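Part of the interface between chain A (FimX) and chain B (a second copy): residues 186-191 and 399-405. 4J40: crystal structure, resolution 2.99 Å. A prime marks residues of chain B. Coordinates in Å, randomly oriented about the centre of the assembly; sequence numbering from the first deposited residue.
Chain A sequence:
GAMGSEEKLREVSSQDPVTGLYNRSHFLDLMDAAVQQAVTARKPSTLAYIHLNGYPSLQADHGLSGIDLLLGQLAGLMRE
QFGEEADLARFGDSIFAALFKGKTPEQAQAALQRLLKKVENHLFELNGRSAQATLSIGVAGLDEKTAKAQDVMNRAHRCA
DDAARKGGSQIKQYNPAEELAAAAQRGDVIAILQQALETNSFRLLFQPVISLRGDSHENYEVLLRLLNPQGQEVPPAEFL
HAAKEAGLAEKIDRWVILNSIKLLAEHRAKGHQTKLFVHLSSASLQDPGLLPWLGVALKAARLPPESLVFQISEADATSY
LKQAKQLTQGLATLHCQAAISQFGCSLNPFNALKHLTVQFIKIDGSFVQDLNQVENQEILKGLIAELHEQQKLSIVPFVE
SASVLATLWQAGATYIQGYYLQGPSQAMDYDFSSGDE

Chain A 186-191: RGDVIA
Chain B, residues 399-405: VESASVL

Two helix starts meet at this part of the FimX dimer interface. In chain A an extended segment, Arg186 to Asp188, runs into a helix that begins at Val189; in chain B the loop Val399′ to Ser401′ leads into a helix from Ala402′. The register is set by Asp188 lying opposite Ser401′ (CA of Asp188 to CA of Ser401′, 4.9 Å) and Val189 opposite Glu400′ (CA of Val189 to CA of Glu400′, 5.3 Å), so the two chains run in opposite senses at these two pairs. Together the stretches bury 241 Å².

Each helix is capped by its own chain. Asp188 (phi/psi -71/95) adopts a t rotamer, chi1 -174° and chi2 139°, which brings OD2 to 3.0 Å from Ala191 N in a nearly linear capping hydrogen bond. Ser401′ (-166/162) takes p, chi1 82°, and its OG accepts from Val404′ N at 3.1 Å; Leu405′ N also donates to Ser401′ O at 3.1 Å. Short polar side chains suit both positions, since they can fold back onto the first turn.

The carbonyl of Glu400′ (-109/8) points at the start of the chain A helix, with Glu400′ O 3.1 Å from Val189 N and 3.5 Å from Ile190 N. The same oxygen lies 3.3 Å from Asp188 OD2, a contact between two acceptors that is not a hydrogen bond. The carboxylate also lies against the serine, with Asp188 OD1 3.6 Å and Asp188 OD2 3.7 Å from Ser401′ CB.

Side-chain packing makes up much of the contact. Glu400′ gives up the most area, 76 Å². Its chi1 of -96° lies between wells, followed by chi2 70° and chi3 49°, and its aliphatic part lies against Val189, with Glu400′ CG 3.5 Å from Val189 CB. Val189 (-63/-39, chi1 -177°, t) is buried and presents a compact branched surface to this methylene. Ile190 (-55/-47) directs its CA-to-CB bond toward chain B. With chi1 -56° (m) and chi2 -158° (t), its CG1 comes 4.2 Å from Glu400′ CB, while CD1 extends to 3.8 Å from Ser401′ OG and 4.2 Å from Val404′ CG2. The latter is an apolar contact, to which Val404′ (-59/-43, chi1 -178°, t) contributes a methyl from the first turn of its helix.

Before the chain A helix, Gly187 has phi/psi 155/152, where a CB would jam against the carbonyl oxygen of Arg186; the backbone itself calls for glycine. The side chain of Arg186 (-165/162, chi1 -164°, t) makes no contact; its nearest approach is Arg186 NH2 to Ala402′ N, 7.3 Å.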

# COMPACT_ATOMS: atom_id res chain seq x y z
N ARG A 186 -19.14 -0.60 4.71
CA ARG A 186 -19.45 0.47 3.77
C ARG A 186 -19.50 1.79 4.54
O ARG A 186 -19.61 1.79 5.76
CB ARG A 186 -20.82 0.19 3.16
CG ARG A 186 -21.13 0.97 1.90
CD ARG A 186 -22.59 1.39 1.85
NE ARG A 186 -22.85 2.49 2.77
CZ ARG A 186 -22.69 3.78 2.47
NH1 ARG A 186 -22.94 4.72 3.37
NH2 ARG A 186 -22.28 4.12 1.26
N GLY A 187 -19.41 2.92 3.83
CA GLY A 187 -19.56 4.21 4.48
C GLY A 187 -18.89 5.40 3.81
O GLY A 187 -17.88 5.26 3.11
N ASP A 188 -19.46 6.59 4.02
CA ASP A 188 -18.87 7.85 3.58
C ASP A 188 -17.65 8.14 4.45
O ASP A 188 -17.78 8.73 5.53
CB ASP A 188 -19.90 8.98 3.69
CG ASP A 188 -19.40 10.30 3.11
OD1 ASP A 188 -20.20 10.99 2.44
OD2 ASP A 188 -18.23 10.68 3.33
N VAL A 189 -16.47 7.75 3.99
CA VAL A 189 -15.24 7.92 4.76
C VAL A 189 -14.88 9.38 5.06
O VAL A 189 -14.42 9.69 6.15
CB VAL A 189 -14.04 7.22 4.10
CG1 VAL A 189 -12.81 7.36 4.97
CG2 VAL A 189 -14.33 5.76 3.86
N ILE A 190 -15.10 10.26 4.08
CA ILE A 190 -14.79 11.68 4.26
C ILE A 190 -15.50 12.24 5.49
O ILE A 190 -14.89 12.92 6.32
CB ILE A 190 -15.18 12.50 3.00
CG1 ILE A 190 -14.48 11.93 1.76
CG2 ILE A 190 -14.82 13.97 3.19
CD1 ILE A 190 -14.35 12.93 0.61
N ALA A 191 -16.79 11.92 5.61
CA ALA A 191 -17.57 12.27 6.78
C ALA A 191 -16.95 11.69 8.06
O ALA A 191 -16.74 12.42 9.03
CB ALA A 191 -19.00 11.78 6.62
N VAL B 399 -13.61 5.61 -4.16
CA VAL B 399 -14.79 6.46 -4.10
C VAL B 399 -15.23 6.54 -2.64
O VAL B 399 -15.81 5.59 -2.12
CB VAL B 399 -15.93 5.90 -4.97
CG1 VAL B 399 -17.10 6.88 -5.00
CG2 VAL B 399 -15.42 5.64 -6.37
N GLU B 400 -14.92 7.65 -1.98
CA GLU B 400 -15.13 7.75 -0.53
C GLU B 400 -16.27 8.68 -0.11
O GLU B 400 -16.45 8.95 1.09
CB GLU B 400 -13.84 8.14 0.19
CG GLU B 400 -13.06 6.96 0.74
CD GLU B 400 -12.43 6.12 -0.35
OE1 GLU B 400 -11.78 6.71 -1.23
OE2 GLU B 400 -12.60 4.89 -0.32
N SER B 401 -17.04 9.16 -1.08
CA SER B 401 -18.23 9.96 -0.80
C SER B 401 -19.09 10.07 -2.05
O SER B 401 -18.61 9.83 -3.16
CB SER B 401 -17.85 11.37 -0.31
OG SER B 401 -17.54 12.22 -1.40
N ALA B 402 -20.36 10.44 -1.87
CA ALA B 402 -21.25 10.65 -3.00
C ALA B 402 -20.69 11.72 -3.93
O ALA B 402 -20.75 11.59 -5.16
CB ALA B 402 -22.64 11.03 -2.52
N SER B 403 -20.14 12.78 -3.34
CA SER B 403 -19.46 13.84 -4.08
C SER B 403 -18.40 13.31 -5.05
O SER B 403 -18.39 13.66 -6.24
CB SER B 403 -18.84 14.83 -3.08
OG SER B 403 -17.94 15.71 -3.73
N VAL B 404 -17.51 12.46 -4.53
CA VAL B 404 -16.47 11.83 -5.34
C VAL B 404 -17.08 11.01 -6.48
O VAL B 404 -16.59 11.06 -7.62
CB VAL B 404 -15.56 10.92 -4.49
CG1 VAL B 404 -14.46 10.32 -5.34
CG2 VAL B 404 -14.97 11.71 -3.33
N LEU B 405 -18.14 10.26 -6.18
CA LEU B 405 -18.85 9.47 -7.18
C LEU B 405 -19.32 10.38 -8.31
O LEU B 405 -19.13 10.07 -9.49
CB LEU B 405 -20.05 8.75 -6.54
CG LEU B 405 -20.64 7.48 -7.17
CD1 LEU B 405 -21.70 6.92 -6.27
CD2 LEU B 405 -21.22 7.72 -8.56